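Putative flavoprotein decarboxylase (Streptomyces olivoviridis, PDB 6JLS) binds flavin mononucleotide and acts as an FMN-dependent cysteine decarboxylase in the biosynthesis of thioviridamide. Local coordinates at residues A[19-24]-A[37-42]; A[47-52]-A[62-67]; A[93-98]-A[186-191]; A[69-74]-A[87-92]. All blocks are in the same frame, centred on the assembly; numbering follows the deposited sequence.

All four contacts dock a helix on one parallel sheet of Rossmann-like topology. Contacts 1 and 2, with centres about 8 Å apart, pack helix 32-40 and the short helix 61-64 against the neighbouring strands 18-23 and 46-51. Contact 3 brings the C-terminal helix 182-193 to the same face, its centre about 10 Å from that of contact 1, whereas contact 4 lies across the sheet and supplies helix 85-91. Strand pairing joins them: Met21 N lies 2.7 Å from His48 O, Cys22 N 2.6 Å from Val97 O, and Leu73 N 2.7 Å from Val49 O. FMN meets contacts 1 and 2 at Ser24 and Thr52, and the side chain of Leu73 of contact 4 is about 10 Å from a bound FMN.

Contact 1: residues A[19-24]-A[37-42]; sequences LTMCLS and AWLSSA. With FMN (flavin mononucleotide), chain B.
Leu39 extends CG opposite its carbonyl carbon (chi1 -63°), straight off helix 32-40 toward the strand, while Met21 holds CG opposite its backbone N (chi1 169°) and then bends at its last torsion, turning CE to the same spot. One methyl, Leu39 CD1, does all the touching from the helix side. It sits 3.9 Å from Leu19 CD2, the two leucines crossing at about a right angle, and 4.1 Å from Met21 CE, where the side chains meet at a slant. Both strand residues are buried, and Leu47 of the next strand and Phe185 of helix 182-193 close around Leu39. The far end of the strand serves the ligand: Ser24 OG comes within 3.1 Å of FMN O1P, and is hydrogen-bonded to the hydroxyls of Thr102 and Thr105. Apolar packing along the strand and a phosphate-binding turn at its C-terminal end belong together in the opening beta-alpha-beta unit of a Rossmann-like flavoprotein.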
loop_
_atom_site.group_PDB
_atom_site.type_symbol
_atom_site.label_atom_id
_atom_site.label_comp_id
_atom_site.label_asym_id
_atom_site.label_seq_id
_atom_site.Cartn_x
_atom_site.Cartn_y
_atom_site.Cartn_z
ATOM N N LEU A 19 10.703 1.205 -37.964
ATOM C CA LEU A 19 10.093 -0.094 -37.716
ATOM C C LEU A 19 9.628 -0.207 -36.270
ATOM O O LEU A 19 10.379 0.097 -35.335
ATOM C CB LEU A 19 11.068 -1.231 -38.032
ATOM C CG LEU A 19 10.457 -2.629 -37.907
ATOM C CD1 LEU A 19 10.905 -3.514 -39.049
ATOM C CD2 LEU A 19 10.794 -3.282 -36.571
ATOM N N THR A 20 8.399 -0.671 -36.082
ATOM C CA THR A 20 7.861 -0.927 -34.754
ATOM C C THR A 20 7.751 -2.430 -34.534
ATOM O O THR A 20 7.095 -3.134 -35.312
ATOM C CB THR A 20 6.507 -0.250 -34.567
ATOM O OG1 THR A 20 6.684 1.176 -34.631
ATOM C CG2 THR A 20 5.901 -0.622 -33.223
ATOM N N MET A 21 8.392 -2.900 -33.468
ATOM C CA MET A 21 8.421 -4.292 -33.040
ATOM C C MET A 21 7.464 -4.485 -31.860
ATOM O O MET A 21 7.553 -3.761 -30.857
ATOM C CB MET A 21 9.861 -4.645 -32.653
ATOM C CG MET A 21 10.070 -5.957 -31.943
ATOM S SD MET A 21 11.848 -6.326 -31.699
ATOM C CE MET A 21 12.563 -4.697 -31.746
ATOM N N CYS A 22 6.549 -5.447 -31.968
ATOM C CA CYS A 22 5.609 -5.735 -30.888
ATOM C C CYS A 22 5.895 -7.096 -30.267
ATOM O O CYS A 22 6.166 -8.072 -30.974
ATOM C CB CYS A 22 4.156 -5.692 -31.370
ATOM S SG CYS A 22 3.546 -4.086 -31.968
ATOM N N LEU A 23 5.822 -7.158 -28.936
ATOM C CA LEU A 23 6.134 -8.363 -28.181
ATOM C C LEU A 23 4.919 -8.815 -27.378
ATOM O O LEU A 23 4.328 -8.022 -26.637
ATOM C CB LEU A 23 7.318 -8.119 -27.249
ATOM C CG LEU A 23 8.635 -7.705 -27.911
ATOM C CD1 LEU A 23 9.739 -7.642 -26.858
ATOM C CD2 LEU A 23 9.002 -8.684 -29.009
ATOM N N SER A 24 4.583 -10.093 -27.508
ATOM C CA SER A 24 3.429 -10.767 -26.919
ATOM C C SER A 24 3.864 -11.628 -25.723
ATOM O O SER A 24 5.046 -11.930 -25.538
ATOM C CB SER A 24 2.754 -11.637 -28.001
ATOM O OG SER A 24 1.385 -11.808 -27.761
ATOM N N ALA A 37 18.723 -5.277 -31.078
ATOM C CA ALA A 37 20.125 -4.988 -31.354
ATOM C C ALA A 37 20.496 -5.387 -32.779
ATOM O O ALA A 37 21.193 -4.643 -33.476
ATOM C CB ALA A 37 21.011 -5.700 -30.337
ATOM N N TRP A 38 20.032 -6.553 -33.229
ATOM C CA TRP A 38 20.224 -6.945 -34.622
ATOM C C TRP A 38 19.697 -5.872 -35.572
ATOM O O TRP A 38 20.403 -5.451 -36.494
ATOM C CB TRP A 38 19.539 -8.291 -34.864
ATOM C CG TRP A 38 19.815 -8.949 -36.188
ATOM C CD1 TRP A 38 20.907 -9.695 -36.523
ATOM C CD2 TRP A 38 18.961 -8.955 -37.338
ATOM N NE1 TRP A 38 20.794 -10.149 -37.815
ATOM C CE2 TRP A 38 19.608 -9.709 -38.336
ATOM C CE3 TRP A 38 17.715 -8.387 -37.622
ATOM C CZ2 TRP A 38 19.055 -9.910 -39.599
ATOM C CZ3 TRP A 38 17.165 -8.589 -38.880
ATOM C CH2 TRP A 38 17.837 -9.344 -39.852
ATOM N N LEU A 39 18.470 -5.394 -35.341
ATOM C CA LEU A 39 17.921 -4.322 -36.171
ATOM C C LEU A 39 18.726 -3.038 -36.027
ATOM O O LEU A 39 19.073 -2.399 -37.028
ATOM C CB LEU A 39 16.463 -4.068 -35.803
ATOM C CG LEU A 39 15.511 -5.234 -36.037
ATOM C CD1 LEU A 39 14.156 -4.910 -35.464
ATOM C CD2 LEU A 39 15.411 -5.518 -37.515
ATOM N N SER A 40 19.019 -2.641 -34.785
ATOM C CA SER A 40 19.811 -1.439 -34.550
ATOM C C SER A 40 21.190 -1.567 -35.183
ATOM O O SER A 40 21.614 -0.689 -35.941
ATOM C CB SER A 40 19.920 -1.174 -33.048
ATOM O OG SER A 40 20.618 0.030 -32.784
ATOM N N SER A 41 21.893 -2.665 -34.910
ATOM C CA SER A 41 23.168 -2.955 -35.562
ATOM C C SER A 41 22.984 -3.320 -37.027
ATOM O O SER A 41 23.572 -4.276 -37.531
ATOM C CB SER A 41 23.899 -4.063 -34.805
ATOM O OG SER A 41 25.162 -4.317 -35.382
ATOM N N ALA A 42 22.133 -2.579 -37.718
ATOM C CA ALA A 42 21.972 -2.697 -39.157
ATOM C C ALA A 42 21.415 -1.374 -39.668
ATOM O O ALA A 42 21.621 -0.326 -39.047
ATOM C CB ALA A 42 21.064 -3.873 -39.513
HETATM N N1 FMN B . 0.702 -18.320 -25.512
HETATM C C2 FMN B . 0.977 -18.387 -26.860
HETATM O O2 FMN B . 0.091 -18.126 -27.670
HETATM N N3 FMN B . 2.233 -18.755 -27.295
HETATM C C4 FMN B . 3.228 -19.055 -26.387
HETATM O O4 FMN B . 4.354 -19.382 -26.770
HETATM C C4A FMN B . 2.952 -18.985 -25.028
HETATM N N5 FMN B . 3.939 -19.282 -24.109
HETATM C C5A FMN B . 3.675 -19.220 -22.757
HETATM C C6 FMN B . 4.688 -19.530 -21.860
HETATM C C7 FMN B . 4.443 -19.469 -20.488
HETATM C C7M FMN B . 5.559 -19.811 -19.534
HETATM C C8 FMN B . 3.169 -19.095 -20.016
HETATM C C8M FMN B . 2.898 -19.025 -18.536
HETATM C C9 FMN B . 2.152 -18.787 -20.929
HETATM C C9A FMN B . 2.407 -18.850 -22.304
HETATM N N10 FMN B . 1.414 -18.551 -23.229
HETATM C C10 FMN B . 1.684 -18.616 -24.586
HETATM C "C1'" FMN B . 0.049 -18.131 -22.764
HETATM C "C2'" FMN B . -0.054 -16.602 -22.880
HETATM O "O2'" FMN B . 0.879 -15.934 -22.049
HETATM C "C3'" FMN B . -1.458 -16.108 -22.559
HETATM O "O3'" FMN B . -2.322 -16.537 -23.584
HETATM C "C4'" FMN B . -1.452 -14.585 -22.444
HETATM O "O4'" FMN B . -2.668 -14.052 -21.947
HETATM C "C5'" FMN B . -1.127 -13.938 -23.783
HETATM O "O5'" FMN B . -1.262 -12.553 -23.574
HETATM P P FMN B . -0.931 -11.496 -24.727
HETATM O O1P FMN B . -1.195 -12.134 -26.079
HETATM O O2P FMN B . -1.838 -10.296 -24.566
HETATM O O3P FMN B . 0.523 -11.105 -24.652
#

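Contact 2: residues A[47-52]-A[62-67]; sequences LHVALT and NSLRPF. With FMN (flavin mononucleotide), chain B.
Leu51 and Leu64 meet tip to tip, CD1 against CD1 at 3.7 Å, and the same Leu64 methyl, CD1, lies 3.8 Å from Val49 CG1, the two side chains crossing at about a right angle. A single methyl thus bridges Val49 and Leu51, alternate residues on the helix-facing side of strand 46-51. Toward the start of the strand, Leu47 CD2 rests 3.9 Å from the carbonyl O of Phe67. The next shell shapes the helical segment: Phe67 N bonds to Leu64 O at 2.9 Å, a 3-10 turn, and a weak bond links Arg65 NH1 to Asn62 OD1. Beyond it the assembly takes over, since Asn62 ND2 also donates to Gln57 of the third subunit and to the Trp79 carbonyl of the fourth. At the strand's end Thr52 OG1, turned between its own N and carbonyl carbon (chi1 74°), donates to FMN O3P over a short 2.5 Å while taking a bond from Ala55 N. A phosphate bound just past a parallel strand, with helix 61-64 leading on to strand 72-73, is the beta-alpha-beta layout of Rossmann-like FMN sites.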
loop_
_atom_site.group_PDB
_atom_site.type_symbol
_atom_site.label_atom_id
_atom_site.label_comp_id
_atom_site.label_asym_id
_atom_site.label_seq_id
_atom_site.Cartn_x
_atom_site.Cartn_y
_atom_site.Cartn_z
ATOM N N LEU A 47 13.664 2.665 -34.410
ATOM C CA LEU A 47 13.106 1.429 -33.892
ATOM C C LEU A 47 12.205 1.770 -32.721
ATOM O O LEU A 47 12.617 2.510 -31.823
ATOM C CB LEU A 47 14.209 0.477 -33.453
ATOM C CG LEU A 47 13.763 -0.877 -32.925
ATOM C CD1 LEU A 47 13.026 -1.645 -34.016
ATOM C CD2 LEU A 47 14.999 -1.621 -32.452
ATOM N N HIS A 48 10.969 1.264 -32.748
ATOM C CA HIS A 48 10.061 1.321 -31.606
ATOM C C HIS A 48 9.708 -0.086 -31.146
ATOM O O HIS A 48 9.658 -1.025 -31.949
ATOM C CB HIS A 48 8.766 2.047 -31.941
ATOM C CG HIS A 48 8.957 3.430 -32.466
ATOM N ND1 HIS A 48 9.381 4.476 -31.673
ATOM C CD2 HIS A 48 8.742 3.949 -33.695
ATOM C CE1 HIS A 48 9.432 5.577 -32.397
ATOM N NE2 HIS A 48 9.048 5.286 -33.627
ATOM N N VAL A 49 9.418 -0.226 -29.856
ATOM C CA VAL A 49 9.029 -1.507 -29.277
ATOM C C VAL A 49 7.816 -1.286 -28.392
ATOM O O VAL A 49 7.779 -0.325 -27.614
ATOM C CB VAL A 49 10.167 -2.158 -28.469
ATOM C CG1 VAL A 49 9.701 -3.481 -27.883
ATOM C CG2 VAL A 49 11.368 -2.382 -29.353
ATOM N N ALA A 50 6.819 -2.160 -28.534
ATOM C CA ALA A 50 5.626 -2.151 -27.703
ATOM C C ALA A 50 5.425 -3.546 -27.135
ATOM O O ALA A 50 5.718 -4.545 -27.810
ATOM C CB ALA A 50 4.388 -1.741 -28.502
ATOM N N LEU A 51 4.920 -3.612 -25.899
ATOM C CA LEU A 51 4.756 -4.866 -25.173
ATOM C C LEU A 51 3.308 -5.016 -24.731
ATOM O O LEU A 51 2.666 -4.040 -24.330
ATOM C CB LEU A 51 5.679 -4.933 -23.920
ATOM C CG LEU A 51 7.205 -5.041 -24.072
ATOM C CD1 LEU A 51 7.791 -3.832 -24.766
ATOM C CD2 LEU A 51 7.862 -5.193 -22.711
ATOM N N THR A 52 2.794 -6.229 -24.811
ATOM C CA THR A 52 1.546 -6.512 -24.138
ATOM C C THR A 52 1.809 -6.660 -22.644
ATOM O O THR A 52 2.942 -6.934 -22.227
ATOM C CB THR A 52 0.925 -7.801 -24.669
ATOM O OG1 THR A 52 1.668 -8.911 -24.153
ATOM C CG2 THR A 52 0.907 -7.829 -26.205
ATOM N N ASN A 62 13.596 -2.154 -19.395
ATOM C CA ASN A 62 14.987 -1.746 -19.230
ATOM C C ASN A 62 15.944 -2.630 -20.012
ATOM O O ASN A 62 17.047 -2.185 -20.337
ATOM C CB ASN A 62 15.343 -1.723 -17.742
ATOM C CG ASN A 62 14.877 -0.456 -17.076
ATOM O OD1 ASN A 62 14.178 0.342 -17.695
ATOM N ND2 ASN A 62 15.264 -0.248 -15.823
ATOM N N SER A 63 15.544 -3.860 -20.343
ATOM C CA SER A 63 16.366 -4.700 -21.201
ATOM C C SER A 63 16.306 -4.283 -22.669
ATOM O O SER A 63 17.226 -4.617 -23.429
ATOM C CB SER A 63 15.935 -6.157 -21.063
ATOM O OG SER A 63 14.755 -6.430 -21.798
ATOM N N LEU A 64 15.251 -3.566 -23.083
ATOM C CA LEU A 64 15.056 -3.098 -24.455
ATOM C C LEU A 64 15.603 -1.697 -24.696
ATOM O O LEU A 64 16.163 -1.432 -25.766
ATOM C CB LEU A 64 13.564 -3.111 -24.821
ATOM C CG LEU A 64 12.948 -4.511 -24.895
ATOM C CD1 LEU A 64 11.446 -4.447 -24.656
ATOM C CD2 LEU A 64 13.271 -5.180 -26.229
ATOM N N ARG A 65 15.454 -0.801 -23.720
ATOM C CA ARG A 65 15.791 0.599 -23.944
ATOM C C ARG A 65 17.197 0.816 -24.491
ATOM O O ARG A 65 17.344 1.676 -25.379
ATOM C CB ARG A 65 15.561 1.391 -22.651
ATOM C CG ARG A 65 14.206 2.075 -22.634
ATOM C CD ARG A 65 13.696 2.320 -21.233
ATOM N NE ARG A 65 12.281 2.684 -21.231
ATOM C CZ ARG A 65 11.501 2.617 -20.157
ATOM N NH1 ARG A 65 12.001 2.194 -19.001
ATOM N NH2 ARG A 65 10.223 2.964 -20.240
ATOM N N PRO A 66 18.246 0.096 -24.054
ATOM C CA PRO A 66 19.589 0.387 -24.582
ATOM C C PRO A 66 19.729 0.134 -26.067
ATOM O O PRO A 66 20.669 0.658 -26.677
ATOM C CB PRO A 66 20.507 -0.544 -23.769
ATOM C CG PRO A 66 19.737 -0.880 -22.543
ATOM C CD PRO A 66 18.307 -0.916 -22.978
ATOM N N PHE A 67 18.833 -0.639 -26.671
ATOM C CA PHE A 67 18.930 -0.983 -28.084
ATOM C C PHE A 67 17.906 -0.270 -28.947
ATOM O O PHE A 67 17.892 -0.474 -30.167
ATOM C CB PHE A 67 18.789 -2.498 -28.259
ATOM C CG PHE A 67 19.729 -3.276 -27.394
ATOM C CD1 PHE A 67 19.280 -3.905 -26.249
ATOM C CD2 PHE A 67 21.075 -3.341 -27.707
ATOM C CE1 PHE A 67 20.150 -4.610 -25.442
ATOM C CE2 PHE A 67 21.948 -4.043 -26.911
ATOM C CZ PHE A 67 21.485 -4.679 -25.771
HETATM N N1 FMN B . 0.702 -18.320 -25.512
HETATM C C2 FMN B . 0.977 -18.387 -26.860
HETATM O O2 FMN B . 0.091 -18.126 -27.670
HETATM N N3 FMN B . 2.233 -18.755 -27.295
HETATM C C4 FMN B . 3.228 -19.055 -26.387
HETATM O O4 FMN B . 4.354 -19.382 -26.770
HETATM C C4A FMN B . 2.952 -18.985 -25.028
HETATM N N5 FMN B . 3.939 -19.282 -24.109
HETATM C C5A FMN B . 3.675 -19.220 -22.757
HETATM C C6 FMN B . 4.688 -19.530 -21.860
HETATM C C7 FMN B . 4.443 -19.469 -20.488
HETATM C C7M FMN B . 5.559 -19.811 -19.534
HETATM C C8 FMN B . 3.169 -19.095 -20.016
HETATM C C8M FMN B . 2.898 -19.025 -18.536
HETATM C C9 FMN B . 2.152 -18.787 -20.929
HETATM C C9A FMN B . 2.407 -18.850 -22.304
HETATM N N10 FMN B . 1.414 -18.551 -23.229
HETATM C C10 FMN B . 1.684 -18.616 -24.586
HETATM C "C1'" FMN B . 0.049 -18.131 -22.764
HETATM C "C2'" FMN B . -0.054 -16.602 -22.880
HETATM O "O2'" FMN B . 0.879 -15.934 -22.049
HETATM C "C3'" FMN B . -1.458 -16.108 -22.559
HETATM O "O3'" FMN B . -2.322 -16.537 -23.584
HETATM C "C4'" FMN B . -1.452 -14.585 -22.444
HETATM O "O4'" FMN B . -2.668 -14.052 -21.947
HETATM C "C5'" FMN B . -1.127 -13.938 -23.783
HETATM O "O5'" FMN B . -1.262 -12.553 -23.574
HETATM P P FMN B . -0.931 -11.496 -24.727
HETATM O O1P FMN B . -1.195 -12.134 -26.079
HETATM O O2P FMN B . -1.838 -10.296 -24.566
HETATM O O3P FMN B . 0.523 -11.105 -24.652
#

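Contact 3: residues A[93-98]-A[186-191]; sequences SDAVVV and AVALKS
Val97 and Ala188 make the tight end of this contact: Val97 CG2 presses on Ala188 CB at 3.4 Å, closer than methyl groups usually pack. With CG1 of the valine anti to the backbone N (chi1 -177°), CG2 falls opposite the carbonyl carbon, the branch that meets the helix. Ala95 lies looser, its CB 3.8 Å from Ala188 O and 4.4 Å from Ala188 CB. With small residues on both sides the backbones come near, the CA atoms of Ala95 and Ala188 being 6.2 Å apart. Away from the strand the helix turns to solvent, carrying Val187 and Lys190 outward. Partly exposed Ser191 folds its hydroxyl back on its own helix: OG donates to Val187 O at 3.1 Å, tilted 31° from the carbonyl plane, while Ser191 N reaches the same oxygen from the opposite face. Strand 95-101 runs between strands 18-23 and 129-133, and helix 182-193 spans all three, Leu189 resting on Leu19 and Ala188 on Ile130.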
loop_
_atom_site.group_PDB
_atom_site.type_symbol
_atom_site.label_atom_id
_atom_site.label_comp_id
_atom_site.label_asym_id
_atom_site.label_seq_id
_atom_site.Cartn_x
_atom_site.Cartn_y
_atom_site.Cartn_z
ATOM N N SER A 93 5.228 4.478 -38.836
ATOM C CA SER A 93 5.984 3.254 -39.061
ATOM C C SER A 93 5.925 2.842 -40.522
ATOM O O SER A 93 4.881 2.956 -41.167
ATOM C CB SER A 93 5.440 2.124 -38.190
ATOM O OG SER A 93 5.572 2.432 -36.820
ATOM N N ASP A 94 7.051 2.351 -41.038
ATOM C CA ASP A 94 7.079 1.731 -42.357
ATOM C C ASP A 94 6.837 0.232 -42.304
ATOM O O ASP A 94 6.561 -0.379 -43.343
ATOM C CB ASP A 94 8.409 2.009 -43.052
ATOM C CG ASP A 94 8.725 3.478 -43.110
ATOM O OD1 ASP A 94 7.839 4.258 -43.524
ATOM O OD2 ASP A 94 9.850 3.852 -42.719
ATOM N N ALA A 95 6.927 -0.370 -41.124
ATOM C CA ALA A 95 6.483 -1.739 -40.934
ATOM C C ALA A 95 6.269 -1.957 -39.449
ATOM O O ALA A 95 6.943 -1.340 -38.619
ATOM C CB ALA A 95 7.491 -2.754 -41.482
ATOM N N VAL A 96 5.327 -2.840 -39.133
ATOM C CA VAL A 96 5.013 -3.258 -37.773
ATOM C C VAL A 96 5.141 -4.771 -37.732
ATOM O O VAL A 96 4.501 -5.461 -38.528
ATOM C CB VAL A 96 3.590 -2.824 -37.372
ATOM C CG1 VAL A 96 3.199 -3.395 -36.001
ATOM C CG2 VAL A 96 3.451 -1.308 -37.424
ATOM N N VAL A 97 5.966 -5.284 -36.818
ATOM C CA VAL A 97 6.183 -6.723 -36.655
ATOM C C VAL A 97 5.684 -7.147 -35.279
ATOM O O VAL A 97 6.041 -6.529 -34.270
ATOM C CB VAL A 97 7.666 -7.099 -36.815
ATOM C CG1 VAL A 97 7.845 -8.611 -36.721
ATOM C CG2 VAL A 97 8.200 -6.580 -38.117
ATOM N N VAL A 98 4.863 -8.194 -35.234
ATOM C CA VAL A 98 4.472 -8.820 -33.974
ATOM C C VAL A 98 5.143 -10.187 -33.940
ATOM O O VAL A 98 4.777 -11.105 -34.693
ATOM C CB VAL A 98 2.952 -8.926 -33.807
ATOM C CG1 VAL A 98 2.606 -9.480 -32.415
ATOM C CG2 VAL A 98 2.305 -7.569 -34.002
ATOM N N ALA A 186 13.512 -9.845 -41.952
ATOM C CA ALA A 186 13.946 -9.583 -43.317
ATOM C C ALA A 186 12.756 -9.304 -44.225
ATOM O O ALA A 186 12.799 -8.387 -45.055
ATOM C CB ALA A 186 14.760 -10.765 -43.841
ATOM N N VAL A 187 11.684 -10.086 -44.083
ATOM C CA VAL A 187 10.486 -9.866 -44.893
ATOM C C VAL A 187 9.860 -8.515 -44.569
ATOM O O VAL A 187 9.378 -7.807 -45.462
ATOM C CB VAL A 187 9.486 -11.015 -44.674
ATOM C CG1 VAL A 187 8.255 -10.824 -45.531
ATOM C CG2 VAL A 187 10.144 -12.345 -44.961
ATOM N N ALA A 188 9.849 -8.139 -43.287
ATOM C CA ALA A 188 9.309 -6.842 -42.899
ATOM C C ALA A 188 10.101 -5.696 -43.514
ATOM O O ALA A 188 9.514 -4.725 -44.005
ATOM C CB ALA A 188 9.303 -6.715 -41.382
ATOM N N LEU A 189 11.435 -5.784 -43.483
ATOM C CA LEU A 189 12.258 -4.723 -44.052
ATOM C C LEU A 189 12.086 -4.619 -45.562
ATOM O O LEU A 189 12.096 -3.508 -46.106
ATOM C CB LEU A 189 13.723 -4.947 -43.686
ATOM C CG LEU A 189 13.973 -4.799 -42.181
ATOM C CD1 LEU A 189 15.376 -5.224 -41.787
ATOM C CD2 LEU A 189 13.698 -3.374 -41.739
ATOM N N LYS A 190 11.912 -5.747 -46.260
ATOM C CA LYS A 190 11.663 -5.661 -47.698
ATOM C C LYS A 190 10.363 -4.918 -47.982
ATOM O O LYS A 190 10.353 -3.961 -48.767
ATOM C CB LYS A 190 11.655 -7.058 -48.332
ATOM C CG LYS A 190 13.051 -7.705 -48.407
ATOM C CD LYS A 190 13.061 -9.050 -49.134
ATOM C CE LYS A 190 12.975 -8.877 -50.648
ATOM N NZ LYS A 190 14.182 -8.208 -51.228
ATOM N N SER A 191 9.270 -5.312 -47.318
ATOM C CA SER A 191 7.985 -4.638 -47.500
ATOM C C SER A 191 8.059 -3.155 -47.164
ATOM O O SER A 191 7.406 -2.337 -47.823
ATOM C CB SER A 191 6.914 -5.303 -46.632
ATOM O OG SER A 191 6.819 -6.692 -46.884
#

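Contact 4: residues A[69-74]-A[87-92]; sequences NGSVLT and VRIAAE
Ser71 and Ile89 face each other with CA atoms 8.7 Å apart, a spacing between helix 85-91 and strand 72-73, outermost of the sheet within this chain, that side chains bridge. In this Rossmann-like fold the helix belongs to the connection from the third strand of the chain to the fourth, 95-101, and covers the sheet face opposite helices 32-40 and 61-64. Ile89 reaches across with an extended side chain, CG1 opposite the carbonyl carbon (chi1 -78°) and CD1 leading. Leu73 and Ile89 meet tip to tip, Leu73 CD1 lying 3.8 Å from Ile89 CD1. Leu73 CD2 is 3.9 Å from Ile89 CD1, and the end of the leucine thus presents both branches. Ser71 OG lies 3.8 Å from the same Ile89 CD1, a polar atom of a partly exposed residue, in plain van der Waals contact. His48 of the adjacent strand also packs on the isoleucine. Beyond the strand, Thr74 OG1 caps Thr77 N at the start of helix 75-81, and at the other end of the contact Ile89 O takes a hydrogen bond from Ser93 OG.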
loop_
_atom_site.group_PDB
_atom_site.type_symbol
_atom_site.label_atom_id
_atom_site.label_comp_id
_atom_site.label_asym_id
_atom_site.label_seq_id
_atom_site.Cartn_x
_atom_site.Cartn_y
_atom_site.Cartn_z
ATOM N N ASN A 69 16.254 3.263 -30.126
ATOM C CA ASN A 69 16.392 4.713 -30.224
ATOM C C ASN A 69 15.054 5.435 -30.328
ATOM O O ASN A 69 15.032 6.670 -30.306
ATOM C CB ASN A 69 17.267 5.086 -31.421
ATOM C CG ASN A 69 16.649 4.681 -32.736
ATOM O OD1 ASN A 69 16.052 3.617 -32.849
ATOM N ND2 ASN A 69 16.787 5.531 -33.738
ATOM N N GLY A 70 13.952 4.710 -30.447
ATOM C CA GLY A 70 12.611 5.267 -30.355
ATOM C C GLY A 70 12.022 5.053 -28.977
ATOM O O GLY A 70 12.722 5.132 -27.963
ATOM N N SER A 71 10.730 4.755 -28.933
ATOM C CA SER A 71 10.032 4.551 -27.675
ATOM C C SER A 71 9.905 3.067 -27.358
ATOM O O SER A 71 9.821 2.227 -28.256
ATOM C CB SER A 71 8.635 5.166 -27.719
ATOM O OG SER A 71 8.688 6.540 -28.050
ATOM N N VAL A 72 9.876 2.759 -26.069
ATOM C CA VAL A 72 9.502 1.442 -25.571
ATOM C C VAL A 72 8.198 1.645 -24.827
ATOM O O VAL A 72 8.173 2.317 -23.788
ATOM C CB VAL A 72 10.570 0.834 -24.649
ATOM C CG1 VAL A 72 10.103 -0.513 -24.127
ATOM C CG2 VAL A 72 11.918 0.700 -25.360
ATOM N N LEU A 73 7.116 1.088 -25.359
ATOM C CA LEU A 73 5.767 1.420 -24.926
ATOM C C LEU A 73 5.132 0.233 -24.233
ATOM O O LEU A 73 5.151 -0.891 -24.753
ATOM C CB LEU A 73 4.887 1.841 -26.105
ATOM C CG LEU A 73 5.373 2.995 -26.978
ATOM C CD1 LEU A 73 6.183 2.456 -28.143
ATOM C CD2 LEU A 73 4.207 3.817 -27.484
ATOM N N THR A 74 4.571 0.488 -23.066
ATOM C CA THR A 74 3.652 -0.434 -22.433
ATOM C C THR A 74 2.332 0.279 -22.192
ATOM O O THR A 74 2.215 1.500 -22.334
ATOM C CB THR A 74 4.218 -0.952 -21.119
ATOM O OG1 THR A 74 4.310 0.148 -20.216
ATOM C CG2 THR A 74 5.602 -1.538 -21.354
ATOM N N VAL A 87 -0.374 5.553 -31.294
ATOM C CA VAL A 87 -1.049 5.690 -32.584
ATOM C C VAL A 87 -0.257 6.616 -33.502
ATOM O O VAL A 87 -0.206 6.416 -34.725
ATOM C CB VAL A 87 -2.497 6.178 -32.383
ATOM C CG1 VAL A 87 -3.179 6.414 -33.731
ATOM C CG2 VAL A 87 -3.278 5.172 -31.544
ATOM N N ARG A 88 0.386 7.634 -32.929
ATOM C CA ARG A 88 1.344 8.412 -33.700
ATOM C C ARG A 88 2.460 7.518 -34.228
ATOM O O ARG A 88 2.876 7.647 -35.383
ATOM C CB ARG A 88 1.912 9.536 -32.840
ATOM C CG ARG A 88 2.593 10.661 -33.622
ATOM C CD ARG A 88 3.371 11.604 -32.696
ATOM N NE ARG A 88 2.591 12.012 -31.525
ATOM C CZ ARG A 88 2.806 11.564 -30.288
ATOM N NH1 ARG A 88 3.787 10.699 -30.055
ATOM N NH2 ARG A 88 2.043 11.980 -29.281
ATOM N N ILE A 89 2.938 6.588 -33.402
ATOM C CA ILE A 89 4.029 5.706 -33.812
ATOM C C ILE A 89 3.562 4.726 -34.884
ATOM O O ILE A 89 4.301 4.418 -35.827
ATOM C CB ILE A 89 4.617 4.984 -32.581
ATOM C CG1 ILE A 89 5.537 5.929 -31.812
ATOM C CG2 ILE A 89 5.371 3.735 -32.993
ATOM C CD1 ILE A 89 6.119 5.327 -30.564
ATOM N N ALA A 90 2.333 4.226 -34.766
ATOM C CA ALA A 90 1.784 3.404 -35.842
ATOM C C ALA A 90 1.791 4.163 -37.163
ATOM O O ALA A 90 2.238 3.636 -38.187
ATOM C CB ALA A 90 0.365 2.949 -35.504
ATOM N N ALA A 91 1.315 5.412 -37.148
ATOM C CA ALA A 91 1.275 6.209 -38.372
ATOM C C ALA A 91 2.665 6.422 -38.951
ATOM O O ALA A 91 2.836 6.362 -40.171
ATOM C CB ALA A 91 0.603 7.556 -38.105
ATOM N N GLU A 92 3.665 6.639 -38.096
ATOM C CA GLU A 92 5.037 6.911 -38.506
ATOM C C GLU A 92 5.827 5.659 -38.872
ATOM O O GLU A 92 7.011 5.768 -39.190
ATOM C CB GLU A 92 5.758 7.672 -37.386
ATOM C CG GLU A 92 5.101 9.004 -37.029
ATOM C CD GLU A 92 5.700 9.678 -35.800
ATOM O OE1 GLU A 92 6.607 9.094 -35.158
ATOM O OE2 GLU A 92 5.251 10.803 -35.480
#